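Local coordinates for benzoylformate Decarboxylase (Polynucleobacter necessarius, PDB 4K9Q), which is assigned as a benzoylformate decarboxylase that binds thiamine diphosphate and magnesium, and as such probably decarboxylates benzoylformate to benzaldehyde, at residues 207-212 with 234-239; 221-226 with 326-331; 227-232 with 248-253; 243-248 with 332-337. One frame throughout, in Å; residues are numbered along the deposited sequence. Where two conformers were deposited one is given.

Interaction 1: residues 207-212 with 234-239; sequences DIARSQ and AERTPF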
loop_
_atom_site.group_PDB
_atom_site.type_symbol
_atom_site.label_atom_id
_atom_site.label_comp_id
_atom_site.label_asym_id
_atom_site.label_seq_id
_atom_site.Cartn_x
_atom_site.Cartn_y
_atom_site.Cartn_z
ATOM N N ASP A 207 -11.067 -25.242 10.542
ATOM C CA ASP A 207 -10.956 -25.684 9.146
ATOM C C ASP A 207 -11.780 -26.959 8.975
ATOM O O ASP A 207 -12.346 -27.217 7.907
ATOM C CB ASP A 207 -9.504 -25.991 8.740
ATOM C CG ASP A 207 -8.622 -24.751 8.637
ATOM O OD1 ASP A 207 -9.113 -23.608 8.827
ATOM O OD2 ASP A 207 -7.409 -24.942 8.352
ATOM N N ILE A 208 -11.851 -27.752 10.042
ATOM C CA ILE A 208 -12.606 -28.998 10.024
ATOM C C ILE A 208 -14.098 -28.723 9.801
ATOM O O ILE A 208 -14.785 -29.466 9.098
ATOM C CB ILE A 208 -12.354 -29.812 11.318
ATOM C CG1 ILE A 208 -10.927 -30.380 11.307
ATOM C CG2 ILE A 208 -13.394 -30.934 11.493
ATOM C CD1 ILE A 208 -10.480 -30.862 12.671
ATOM N N ALA A 209 -14.592 -27.633 10.380
ATOM C CA ALA A 209 -15.989 -27.265 10.214
ATOM C C ALA A 209 -16.242 -26.831 8.772
ATOM O O ALA A 209 -17.145 -27.351 8.117
ATOM C CB ALA A 209 -16.372 -26.156 11.189
ATOM N N ARG A 210 -15.433 -25.889 8.288
ATOM C CA ARG A 210 -15.610 -25.339 6.945
ATOM C C ARG A 210 -15.496 -26.423 5.873
ATOM O O ARG A 210 -16.281 -26.439 4.918
ATOM C CB ARG A 210 -14.603 -24.207 6.673
ATOM C CG ARG A 210 -14.981 -22.861 7.300
ATOM C CD ARG A 210 -13.890 -21.817 7.058
ATOM N NE ARG A 210 -12.676 -22.077 7.827
ATOM C CZ ARG A 210 -12.483 -21.660 9.078
ATOM N NH1 ARG A 210 -13.421 -20.943 9.694
ATOM N NH2 ARG A 210 -11.348 -21.944 9.707
ATOM N N SER A 211 -14.537 -27.329 6.042
ATOM C CA SER A 211 -14.258 -28.356 5.037
ATOM C C SER A 211 -15.151 -29.586 5.163
ATOM O O SER A 211 -14.981 -30.558 4.426
ATOM C CB SER A 211 -12.789 -28.790 5.110
ATOM O OG SER A 211 -12.520 -29.447 6.335
ATOM N N GLN A 212 -16.092 -29.546 6.100
ATOM C CA GLN A 212 -17.038 -30.645 6.287
ATOM C C GLN A 212 -16.342 -31.947 6.663
ATOM O O GLN A 212 -16.725 -33.024 6.201
ATOM C CB GLN A 212 -17.938 -30.810 5.057
ATOM C CG GLN A 212 -18.801 -29.575 4.833
ATOM C CD GLN A 212 -19.806 -29.712 3.712
ATOM O OE1 GLN A 212 -19.462 -29.589 2.534
ATOM N NE2 GLN A 212 -21.063 -29.946 4.073
ATOM N N ALA A 234 -11.786 -21.195 18.768
ATOM C CA ALA A 234 -12.300 -21.874 17.587
ATOM C C ALA A 234 -13.699 -21.340 17.288
ATOM O O ALA A 234 -14.632 -21.536 18.065
ATOM C CB ALA A 234 -12.325 -23.383 17.794
ATOM N N GLU A 235 -13.816 -20.673 16.145
ATOM C CA GLU A 235 -15.021 -19.959 15.753
ATOM C C GLU A 235 -16.200 -20.890 15.473
ATOM O O GLU A 235 -17.366 -20.478 15.574
ATOM C CB GLU A 235 -14.723 -19.107 14.513
ATOM C CG GLU A 235 -14.260 -19.915 13.286
ATOM C CD GLU A 235 -12.755 -20.030 13.160
ATOM O OE1 GLU A 235 -12.035 -20.084 14.187
ATOM O OE2 GLU A 235 -12.276 -20.085 12.011
ATOM N N ARG A 236 -15.894 -22.135 15.103
ATOM C CA ARG A 236 -16.912 -23.129 14.778
ATOM C C ARG A 236 -16.493 -24.493 15.299
ATOM O O ARG A 236 -15.331 -24.886 15.176
ATOM C CB ARG A 236 -17.144 -23.186 13.273
ATOM C CG ARG A 236 -17.793 -21.931 12.740
ATOM C CD ARG A 236 -17.835 -21.926 11.254
ATOM N NE ARG A 236 -18.666 -23.008 10.742
ATOM C CZ ARG A 236 -18.903 -23.189 9.453
ATOM N NH1 ARG A 236 -18.369 -22.351 8.577
ATOM N NH2 ARG A 236 -19.667 -24.200 9.046
ATOM N N THR A 237 -17.450 -25.196 15.894
ATOM C CA THR A 237 -17.194 -26.452 16.583
ATOM C C THR A 237 -16.476 -27.460 15.679
ATOM O O THR A 237 -16.969 -27.791 14.606
ATOM C CB THR A 237 -18.527 -27.066 17.055
ATOM O OG1 THR A 237 -19.275 -26.077 17.778
ATOM C CG2 THR A 237 -18.272 -28.271 17.942
ATOM N N PRO A 238 -15.297 -27.947 16.107
ATOM C CA PRO A 238 -14.610 -28.906 15.239
ATOM C C PRO A 238 -14.788 -30.383 15.627
ATOM O O PRO A 238 -14.354 -31.248 14.869
ATOM C CB PRO A 238 -13.139 -28.510 15.402
ATOM C CG PRO A 238 -13.057 -28.003 16.794
ATOM C CD PRO A 238 -14.391 -27.348 17.100
ATOM N N PHE A 239 -15.396 -30.666 16.771
ATOM C CA PHE A 239 -15.490 -32.041 17.260
ATOM C C PHE A 239 -16.706 -32.165 18.199
ATOM O O PHE A 239 -17.012 -31.234 18.953
ATOM C CB PHE A 239 -14.187 -32.390 17.993
ATOM C CG PHE A 239 -14.014 -33.859 18.306
ATOM C CD1 PHE A 239 -14.307 -34.353 19.569
ATOM C CD2 PHE A 239 -13.514 -34.730 17.351
ATOM C CE1 PHE A 239 -14.131 -35.702 19.872
ATOM C CE2 PHE A 239 -13.331 -36.080 17.646
ATOM C CZ PHE A 239 -13.641 -36.565 18.909
HETATM O O HOH W 1 -16.215 -20.044 9.015
#
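Arg210 and Glu235 form the salt bridge between segments 207-212 and 234-239. Arg210 NH1 donates to Glu235 OE2 at 2.7 Å. The carboxylate oxygen lies at the guanidinium edge and is met on its anti side, 20° out of the carboxylate plane. The Arg210 chain bends at chi3 (-71°) and crosses Glu235 at about a right angle. NH2 of Arg210 adds a weak bond to the same oxygen. That nitrogen also donates to Asp207 OD1 at 2.9 Å, on that oxygen's anti lone pair. Asp207 and Glu235 therefore share one guanidinium. Lys89 also pairs with Asp207, and Arg276 with Glu235. One water accepts from NH1 of both Arg210 and Arg236, bridging two cations whose planes are 82° apart. Asp390 forms a salt bridge with Arg236 NH2. An alanine in place of Arg210 would probably leave Asp207 OD1 and Glu235 OE2 without the cation that links them, with Glu235 then held mainly through Arg276. The contact lies in the central domain of a thiamine diphosphate enzyme, which has a six-stranded parallel sheet. It joins the short helix 207-210, after strand 201-204, to the loop after strand 228-230. The apolar part is built round Ala209. Its CB sits over one face of the Arg236 guanidinium and 3.7 Å from Arg236 CB. Ile208 packs on Pro238, CB to CB at 4.4 Å, and its CG2 meets Pro238 O.

Interaction 2: residues 221-226 with 326-331; sequences AERLNA and IDQREK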
loop_
_atom_site.group_PDB
_atom_site.type_symbol
_atom_site.label_atom_id
_atom_site.label_comp_id
_atom_site.label_asym_id
_atom_site.label_seq_id
_atom_site.Cartn_x
_atom_site.Cartn_y
_atom_site.Cartn_z
ATOM N N ALA A 221 -9.599 -39.421 15.510
ATOM C CA ALA A 221 -9.446 -39.410 16.960
ATOM C C ALA A 221 -9.697 -40.793 17.560
ATOM O O ALA A 221 -9.004 -41.216 18.487
ATOM C CB ALA A 221 -10.402 -38.393 17.585
ATOM N N GLU A 222 -10.701 -41.485 17.039
ATOM C CA GLU A 222 -11.064 -42.801 17.553
ATOM C C GLU A 222 -10.003 -43.837 17.173
ATOM O O GLU A 222 -9.755 -44.791 17.912
ATOM C CB GLU A 222 -12.454 -43.212 17.055
ATOM C CG GLU A 222 -13.584 -42.419 17.723
ATOM C CD GLU A 222 -14.974 -42.812 17.255
ATOM O OE1 GLU A 222 -15.086 -43.547 16.255
ATOM O OE2 GLU A 222 -15.963 -42.369 17.883
ATOM N N ARG A 223 -9.371 -43.632 16.024
ATOM C CA ARG A 223 -8.273 -44.491 15.588
ATOM C C ARG A 223 -7.100 -44.409 16.567
ATOM O O ARG A 223 -6.445 -45.409 16.852
ATOM C CB ARG A 223 -7.820 -44.083 14.181
ATOM C CG ARG A 223 -6.767 -45.008 13.562
ATOM C CD ARG A 223 -7.369 -46.362 13.246
ATOM N NE ARG A 223 -8.421 -46.276 12.238
ATOM C CZ ARG A 223 -8.206 -46.404 10.931
ATOM N NH1 ARG A 223 -6.978 -46.619 10.489
ATOM N NH2 ARG A 223 -9.215 -46.317 10.070
ATOM N N LEU A 224 -6.837 -43.211 17.082
ATOM C CA LEU A 224 -5.734 -43.003 18.020
ATOM C C LEU A 224 -6.134 -43.149 19.476
ATOM O O LEU A 224 -5.274 -43.273 20.349
ATOM C CB LEU A 224 -5.130 -41.616 17.823
ATOM C CG LEU A 224 -4.400 -41.350 16.522
ATOM C CD1 LEU A 224 -4.007 -39.884 16.449
ATOM C CD2 LEU A 224 -3.175 -42.251 16.427
ATOM N N ASN A 225 -7.435 -43.130 19.742
ATOM C CA ASN A 225 -7.919 -43.082 21.115
ATOM C C ASN A 225 -7.198 -41.994 21.904
ATOM O O ASN A 225 -6.822 -42.192 23.062
ATOM C CB ASN A 225 -7.753 -44.441 21.800
ATOM C CG ASN A 225 -8.987 -45.309 21.674
ATOM O OD1 ASN A 225 -10.107 -44.850 21.894
ATOM N ND2 ASN A 225 -8.791 -46.570 21.306
ATOM N N ALA A 226 -7.009 -40.842 21.267
ATOM C CA ALA A 226 -6.314 -39.724 21.898
ATOM C C ALA A 226 -7.306 -38.667 22.377
ATOM O O ALA A 226 -8.376 -38.515 21.797
ATOM C CB ALA A 226 -5.319 -39.113 20.931
ATOM N N ILE A 326 -2.367 -44.912 9.653
ATOM C CA ILE A 326 -2.258 -45.050 11.099
ATOM C C ILE A 326 -3.047 -46.253 11.596
ATOM O O ILE A 326 -4.185 -46.467 11.189
ATOM C CB ILE A 326 -2.743 -43.767 11.805
ATOM C CG1 ILE A 326 -1.783 -42.614 11.507
ATOM C CG2 ILE A 326 -2.848 -43.982 13.298
ATOM C CD1 ILE A 326 -2.252 -41.289 12.044
ATOM N N ASP A 327 -2.434 -47.038 12.480
ATOM C CA ASP A 327 -3.089 -48.225 13.027
ATOM C C ASP A 327 -3.925 -47.916 14.265
ATOM O O ASP A 327 -3.594 -47.023 15.049
ATOM C CB ASP A 327 -2.060 -49.307 13.359
ATOM C CG ASP A 327 -1.528 -50.010 12.122
ATOM O OD1 ASP A 327 -2.310 -50.212 11.165
ATOM O OD2 ASP A 327 -0.328 -50.358 12.110
ATOM N N GLN A 328 -5.003 -48.672 14.433
ATOM C CA GLN A 328 -5.857 -48.557 15.606
ATOM C C GLN A 328 -5.095 -48.777 16.909
ATOM O O GLN A 328 -4.317 -49.719 17.028
ATOM C CB GLN A 328 -6.997 -49.566 15.521
ATOM C CG GLN A 328 -7.912 -49.539 16.725
ATOM C CD GLN A 328 -8.726 -48.262 16.804
ATOM O OE1 GLN A 328 -9.457 -47.917 15.870
ATOM N NE2 GLN A 328 -8.604 -47.554 17.920
ATOM N N ARG A 329 -5.326 -47.910 17.888
ATOM C CA ARG A 329 -4.766 -48.104 19.227
ATOM C C ARG A 329 -5.816 -48.590 20.218
ATOM O O ARG A 329 -7.013 -48.380 20.018
ATOM C CB ARG A 329 -4.152 -46.813 19.743
ATOM C CG ARG A 329 -3.053 -46.274 18.875
ATOM C CD ARG A 329 -2.357 -45.134 19.567
ATOM N NE ARG A 329 -1.145 -44.752 18.860
ATOM C CZ ARG A 329 -0.082 -44.216 19.448
ATOM N NH1 ARG A 329 -0.085 -44.002 20.756
ATOM N NH2 ARG A 329 0.983 -43.899 18.725
ATOM N N GLU A 330 -5.364 -49.241 21.289
ATOM C CA GLU A 330 -6.269 -49.680 22.347
ATOM C C GLU A 330 -6.642 -48.503 23.243
ATOM O O GLU A 330 -5.895 -47.524 23.331
ATOM C CB GLU A 330 -5.639 -50.807 23.170
ATOM C CG GLU A 330 -5.612 -52.155 22.460
ATOM C CD GLU A 330 -5.091 -53.273 23.344
ATOM O OE1 GLU A 330 -4.304 -52.987 24.270
ATOM O OE2 GLU A 330 -5.474 -54.440 23.114
ATOM N N LYS A 331 -7.803 -48.589 23.890
ATOM C CA LYS A 331 -8.229 -47.545 24.819
ATOM C C LYS A 331 -7.130 -47.325 25.848
ATOM O O LYS A 331 -6.577 -48.285 26.388
ATOM C CB LYS A 331 -9.546 -47.916 25.506
ATOM C CG LYS A 331 -10.792 -47.554 24.709
ATOM C CD LYS A 331 -10.982 -48.473 23.515
ATOM C CE LYS A 331 -12.070 -47.953 22.587
ATOM N NZ LYS A 331 -13.355 -47.721 23.303
HETATM O O HOH W 2 -3.103 -42.933 21.881
#
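Arg223 and Gln328 cross obliquely where helix 214-224 ends, with guanidinium and amide planes 50° apart. CG of Arg223 is anti to the backbone N (chi1 -174°), and the chain then bends at chi2 and chi3. Its NH1 reaches Ile326 O at 2.9 Å, and this oxygen lies in the guanidinium plane. Gln328 NE2 donates to Glu222 O at 3.0 Å, in the carbonyl plane and on a lone pair. The same NE2 bonds to Arg329 O at 2.8 Å, also on a lone pair. Two carbonyls thus hold the amide group. Asn225 ND2 adds a second donor to Arg329 O at 2.8 Å, from above the carbonyl plane. The backbone bond from Arg329 N to Arg223 O ties the two segments together between these side chains. On the apolar side Leu224 and Ile326 cross at about a right angle, CD2 to CG2 at 3.6 Å. Asn225 leaves the helix with positive phi. Segment 326-331 runs past this helix end and bonds to carbonyls of its last turn. Helix 214-224 belongs to the central domain and leads into strand 228-230 of its parallel sheet. Leu224 and Ile326 both pack on Ile194 of helix 184-196. Ala221 rests on strand 201-204, and Arg329 NH2 bonds to Ser197 O.

Interaction 3: residues 227-232 with 248-253; sequences PVWAAP and GALTSG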
loop_
_atom_site.group_PDB
_atom_site.type_symbol
_atom_site.label_atom_id
_atom_site.label_comp_id
_atom_site.label_asym_id
_atom_site.label_seq_id
_atom_site.Cartn_x
_atom_site.Cartn_y
_atom_site.Cartn_z
ATOM N N PRO A 227 -6.948 -37.938 23.444
ATOM C CA PRO A 227 -7.791 -36.821 23.874
ATOM C C PRO A 227 -7.848 -35.748 22.789
ATOM O O PRO A 227 -6.844 -35.485 22.121
ATOM C CB PRO A 227 -7.061 -36.287 25.111
ATOM C CG PRO A 227 -5.643 -36.690 24.914
ATOM C CD PRO A 227 -5.705 -38.027 24.231
ATOM N N VAL A 228 -9.015 -35.137 22.629
ATOM C CA VAL A 228 -9.197 -34.069 21.659
ATOM C C VAL A 228 -9.563 -32.779 22.383
ATOM O O VAL A 228 -10.447 -32.762 23.230
ATOM C CB VAL A 228 -10.311 -34.421 20.658
ATOM C CG1 VAL A 228 -10.595 -33.243 19.751
ATOM C CG2 VAL A 228 -9.912 -35.658 19.839
ATOM N N TRP A 229 -8.857 -31.702 22.058
ATOM C CA TRP A 229 -9.205 -30.379 22.561
ATOM C C TRP A 229 -9.564 -29.493 21.387
ATOM O O TRP A 229 -8.999 -29.641 20.310
ATOM C CB TRP A 229 -8.008 -29.735 23.246
ATOM C CG TRP A 229 -7.631 -30.356 24.553
ATOM C CD1 TRP A 229 -6.879 -31.477 24.741
ATOM C CD2 TRP A 229 -7.965 -29.869 25.855
ATOM N NE1 TRP A 229 -6.731 -31.725 26.087
ATOM C CE2 TRP A 229 -7.381 -30.747 26.791
ATOM C CE3 TRP A 229 -8.696 -28.768 26.322
ATOM C CZ2 TRP A 229 -7.517 -30.568 28.167
ATOM C CZ3 TRP A 229 -8.825 -28.591 27.694
ATOM C CH2 TRP A 229 -8.241 -29.485 28.595
ATOM N N ALA A 230 -10.470 -28.547 21.600
ATOM C CA ALA A 230 -10.706 -27.519 20.597
ATOM C C ALA A 230 -9.621 -26.451 20.733
ATOM O O ALA A 230 -9.259 -26.050 21.849
ATOM C CB ALA A 230 -12.102 -26.907 20.761
ATOM N N ALA A 231 -9.084 -26.001 19.603
ATOM C CA ALA A 231 -8.115 -24.908 19.611
ATOM C C ALA A 231 -8.706 -23.675 20.308
ATOM O O ALA A 231 -9.926 -23.508 20.329
ATOM C CB ALA A 231 -7.701 -24.570 18.189
ATOM N N PRO A 232 -7.846 -22.815 20.884
ATOM C CA PRO A 232 -8.367 -21.590 21.511
ATOM C C PRO A 232 -9.119 -20.745 20.495
ATOM O O PRO A 232 -8.693 -20.634 19.336
ATOM C CB PRO A 232 -7.096 -20.853 21.970
ATOM C CG PRO A 232 -5.994 -21.410 21.098
ATOM C CD PRO A 232 -6.371 -22.855 20.877
ATOM N N GLY A 248 -12.336 -30.470 26.070
ATOM C CA GLY A 248 -12.854 -29.119 26.230
ATOM C C GLY A 248 -12.134 -28.156 25.298
ATOM O O GLY A 248 -11.435 -28.590 24.387
ATOM N N ALA A 249 -12.305 -26.857 25.534
ATOM C CA ALA A 249 -11.672 -25.816 24.734
ATOM C C ALA A 249 -10.421 -25.342 25.447
ATOM O O ALA A 249 -10.453 -25.097 26.657
ATOM C CB ALA A 249 -12.631 -24.652 24.546
ATOM N N LEU A 250 -9.319 -25.208 24.716
ATOM C CA LEU A 250 -8.086 -24.755 25.343
ATOM C C LEU A 250 -8.174 -23.273 25.684
ATOM O O LEU A 250 -8.826 -22.493 24.982
ATOM C CB LEU A 250 -6.872 -25.016 24.438
ATOM C CG LEU A 250 -6.454 -26.479 24.281
ATOM C CD1 LEU A 250 -5.499 -26.630 23.101
ATOM C CD2 LEU A 250 -5.839 -27.000 25.572
ATOM N N THR A 251 -7.521 -22.897 26.777
ATOM C CA THR A 251 -7.419 -21.499 27.145
ATOM C C THR A 251 -6.458 -20.825 26.173
ATOM O O THR A 251 -5.774 -21.500 25.406
ATOM C CB THR A 251 -6.912 -21.346 28.580
ATOM O OG1 THR A 251 -5.619 -21.956 28.690
ATOM C CG2 THR A 251 -7.891 -22.029 29.551
ATOM N N SER A 252 -6.390 -19.500 26.220
ATOM C CA SER A 252 -5.732 -18.757 25.149
ATOM C C SER A 252 -4.465 -17.990 25.554
ATOM O O SER A 252 -4.023 -17.086 24.838
ATOM C CB SER A 252 -6.738 -17.816 24.477
ATOM O OG SER A 252 -7.341 -16.968 25.436
ATOM N N GLY A 253 -3.870 -18.356 26.688
ATOM C CA GLY A 253 -2.556 -17.841 27.042
ATOM C C GLY A 253 -1.479 -18.882 26.756
ATOM O O GLY A 253 -1.737 -20.078 26.810
#
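Leu250 lays its CD2 over one face of the Trp229 indole. The methyl is 3.4 Å from CE3 and offset toward the rim. The two side chains cross at about a right angle. CG of Leu250 is anti to the carbonyl carbon (chi1 -71°), and it comes 3.8 Å from Trp229 CB. The opposite face of the indole has Gly248 N over its rim. Gly248 has backbone angles that by themselves call for glycine, because a CB would press on the carbonyl oxygen of the preceding residue. A CB there would also lie near Trp229 CZ3. Beside Leu250, Pro232 points the same way, with its CD 4.2 Å from Leu250 CB. Both residues touch Leu257 of helix 254-260. Strand 246-249 is an edge strand of the central domain's parallel sheet, and strand 228-230 is its inner neighbour. Ala230 and Ala249 form a parallel bridge, with CB atoms 4.4 Å apart on the face opposite to that of Trp229. Two backbone bonds hold the pair. Ala230 N donates to Gly248 O at 2.9 Å, and Leu250 N donates to Ala230 O at 3.0 Å. Past the strands, Pro232 CB lies 3.7 Å from Thr251 O, a carbonyl that is buried here and has no polar partner in the model. Thr251 OG1 bonds to Ser256 OG. Gly253 then takes the N-cap position of helix 254-260.

Interaction 4: residues 243-248 with 332-337; sequences HPLFQG and NNTPQR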
loop_
_atom_site.group_PDB
_atom_site.type_symbol
_atom_site.label_atom_id
_atom_site.label_comp_id
_atom_site.label_asym_id
_atom_site.label_seq_id
_atom_site.Cartn_x
_atom_site.Cartn_y
_atom_site.Cartn_z
ATOM N N HIS A 243 -18.481 -36.218 22.983
ATOM C CA HIS A 243 -17.734 -37.430 22.656
ATOM C C HIS A 243 -16.784 -37.754 23.812
ATOM O O HIS A 243 -16.166 -36.853 24.388
ATOM C CB HIS A 243 -16.946 -37.223 21.363
ATOM C CG HIS A 243 -16.372 -38.480 20.790
ATOM N ND1 HIS A 243 -15.245 -39.088 21.300
ATOM C CD2 HIS A 243 -16.765 -39.240 19.740
ATOM C CE1 HIS A 243 -14.969 -40.169 20.590
ATOM N NE2 HIS A 243 -15.876 -40.282 19.636
ATOM N N PRO A 244 -16.671 -39.044 24.173
ATOM C CA PRO A 244 -15.827 -39.442 25.308
ATOM C C PRO A 244 -14.383 -38.947 25.223
ATOM O O PRO A 244 -13.740 -38.761 26.255
ATOM C CB PRO A 244 -15.868 -40.974 25.265
ATOM C CG PRO A 244 -16.449 -41.328 23.921
ATOM C CD PRO A 244 -17.369 -40.197 23.583
ATOM N N LEU A 245 -13.877 -38.736 24.014
ATOM C CA LEU A 245 -12.500 -38.292 23.863
ATOM C C LEU A 245 -12.346 -36.781 24.050
ATOM O O LEU A 245 -11.235 -36.287 24.262
ATOM C CB LEU A 245 -11.935 -38.726 22.507
ATOM C CG LEU A 245 -11.757 -40.229 22.282
ATOM C CD1 LEU A 245 -11.204 -40.492 20.888
ATOM C CD2 LEU A 245 -10.827 -40.810 23.335
ATOM N N PHE A 246 -13.455 -36.047 23.985
ATOM C CA PHE A 246 -13.366 -34.589 23.986
ATOM C C PHE A 246 -13.104 -34.028 25.373
ATOM O O PHE A 246 -13.845 -34.322 26.315
ATOM C CB PHE A 246 -14.625 -33.948 23.418
ATOM C CG PHE A 246 -14.516 -32.459 23.301
ATOM C CD1 PHE A 246 -13.698 -31.891 22.332
ATOM C CD2 PHE A 246 -15.218 -31.627 24.154
ATOM C CE1 PHE A 246 -13.588 -30.518 22.221
ATOM C CE2 PHE A 246 -15.114 -30.251 24.045
ATOM C CZ PHE A 246 -14.297 -29.698 23.082
ATOM N N GLN A 247 -12.066 -33.206 25.491
ATOM C CA GLN A 247 -11.646 -32.688 26.791
ATOM C C GLN A 247 -12.188 -31.294 27.102
ATOM O O GLN A 247 -12.467 -30.975 28.259
ATOM C CB GLN A 247 -10.125 -32.700 26.896
ATOM C CG GLN A 247 -9.523 -34.080 26.646
ATOM C CD GLN A 247 -9.990 -35.104 27.665
ATOM O OE1 GLN A 247 -9.761 -34.951 28.864
ATOM N NE2 GLN A 247 -10.664 -36.148 27.193
ATOM N N GLY A 248 -12.336 -30.470 26.070
ATOM C CA GLY A 248 -12.854 -29.119 26.230
ATOM C C GLY A 248 -12.134 -28.156 25.298
ATOM O O GLY A 248 -11.435 -28.590 24.387
ATOM N N ASN A 332 -6.797 -46.066 26.109
ATOM C CA ASN A 332 -5.662 -45.753 26.971
ATOM C C ASN A 332 -6.027 -44.863 28.157
ATOM O O ASN A 332 -5.265 -43.968 28.535
ATOM C CB ASN A 332 -4.532 -45.115 26.157
ATOM C CG ASN A 332 -5.012 -43.960 25.304
ATOM O OD1 ASN A 332 -6.168 -43.546 25.395
ATOM N ND2 ASN A 332 -4.125 -43.430 24.470
ATOM N N ASN A 333 -7.188 -45.126 28.745
ATOM C CA ASN A 333 -7.670 -44.367 29.899
ATOM C C ASN A 333 -7.659 -42.845 29.697
ATOM O O ASN A 333 -7.372 -42.087 30.623
ATOM C CB ASN A 333 -6.936 -44.775 31.188
ATOM C CG ASN A 333 -5.656 -43.990 31.418
ATOM O OD1 ASN A 333 -5.573 -43.177 32.339
ATOM N ND2 ASN A 333 -4.647 -44.239 30.591
ATOM N N THR A 334 -7.972 -42.407 28.480
ATOM C CA THR A 334 -8.252 -40.996 28.238
ATOM C C THR A 334 -9.452 -40.585 29.086
ATOM O O THR A 334 -10.507 -41.216 29.021
ATOM C CB THR A 334 -8.570 -40.724 26.759
ATOM O OG1 THR A 334 -7.380 -40.895 25.980
ATOM C CG2 THR A 334 -9.088 -39.303 26.577
ATOM N N PRO A 335 -9.296 -39.525 29.890
ATOM C CA PRO A 335 -10.383 -39.170 30.812
ATOM C C PRO A 335 -11.639 -38.638 30.117
ATOM O O PRO A 335 -11.574 -38.140 28.997
ATOM C CB PRO A 335 -9.752 -38.098 31.705
ATOM C CG PRO A 335 -8.631 -37.539 30.920
ATOM C CD PRO A 335 -8.114 -38.663 30.054
ATOM N N GLN A 336 -12.777 -38.775 30.792
ATOM C CA GLN A 336 -14.048 -38.244 30.320
ATOM C C GLN A 336 -14.286 -36.901 30.994
ATOM O O GLN A 336 -14.139 -36.788 32.211
ATOM C CB GLN A 336 -15.176 -39.200 30.704
ATOM C CG GLN A 336 -15.793 -39.957 29.548
ATOM C CD GLN A 336 -17.117 -39.360 29.131
ATOM O OE1 GLN A 336 -17.472 -38.256 29.552
ATOM N NE2 GLN A 336 -17.863 -40.088 28.306
ATOM N N ARG A 337 -14.663 -35.884 30.223
ATOM C CA ARG A 337 -14.907 -34.567 30.817
ATOM C C ARG A 337 -16.056 -34.635 31.819
ATOM O O ARG A 337 -16.976 -35.455 31.677
ATOM C CB ARG A 337 -15.159 -33.483 29.745
ATOM C CG ARG A 337 -16.539 -33.464 29.136
ATOM C CD ARG A 337 -16.673 -32.398 28.015
ATOM N NE ARG A 337 -16.808 -31.013 28.501
ATOM C CZ ARG A 337 -17.346 -30.028 27.778
ATOM N NH1 ARG A 337 -17.783 -30.283 26.553
ATOM N NH2 ARG A 337 -17.446 -28.792 28.265
HETATM O O HOH W 3 -15.060 -36.384 27.453
HETATM O O HOH W 4 -12.730 -40.990 27.347
#
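Gln247 donates through NE2 to Pro335 O at 2.8 Å, with an N-H...O angle of 178°. The contact is a tie across the edge of the central domain. Strand 246-249 is an edge strand of the parallel sheet, and segment 332-337 belongs to the long loop between helices 315-323 and 352-361. Gln247 and Pro335 cross at about a right angle, and OE1 lies 3.5 Å from Pro335 CG. Thr334 turns its CG2 toward the same amide and toward Leu245, whose CD2 is 4.0 Å away. Pro244 meets Gln336 NE2 at its CB. At the other end Arg337 runs beside Phe246, pointing the same way. Its NH1 sits at the ring edge, 3.7 Å from CE2. The bonds of that guanidinium go to Glu241 O from NH1 and Gln381 O from NH2. Chi2 of Gln247 (-62°) bends CD back toward the backbone. NE2 of Gln247 also donates to Leu245 O at 3.0 Å, from above the carbonyl plane, so two carbonyls fix the amide. An alanine in place of Gln247 would probably leave Pro335 O and Leu245 O without this shared donor and open a gap beside Thr334 CG2. A type I turn from His243 to Phe246 shapes the first segment. Two waters bridge the segments. One accepts from Arg337 N and lies 2.7 Å from Phe246 O. The other lies between Pro244 O and Thr334 O. Inside the turn, Leu245 N donates to His243 ND1 at 3.1 Å, close to the imidazole plane.

Overall arrangement
All four contacts surround one six-stranded parallel sheet. Interactions 3 and 4 share Gly248 and strand 246-249, and their centres are about 13 Å apart. Interactions 2 and 4, centres about 13 Å apart, are joined by a hydrogen bond between Glu222 and His243. Interactions 1 and 2 have centres about 21 Å apart, yet Phe239 packs on Ala221, Val228 and Phe246. The first segments run in numerical order. Interaction 3 is nested within the loop closed by interaction 2. Segments 326-331 and 332-337 are consecutive, so one long loop is fastened to a helix end and then the sheet edge. The side chains of Glu235 (interaction 1) and Ser252 (interaction 3) lie about 14 Å and 12 Å from bound thiamine diphosphate.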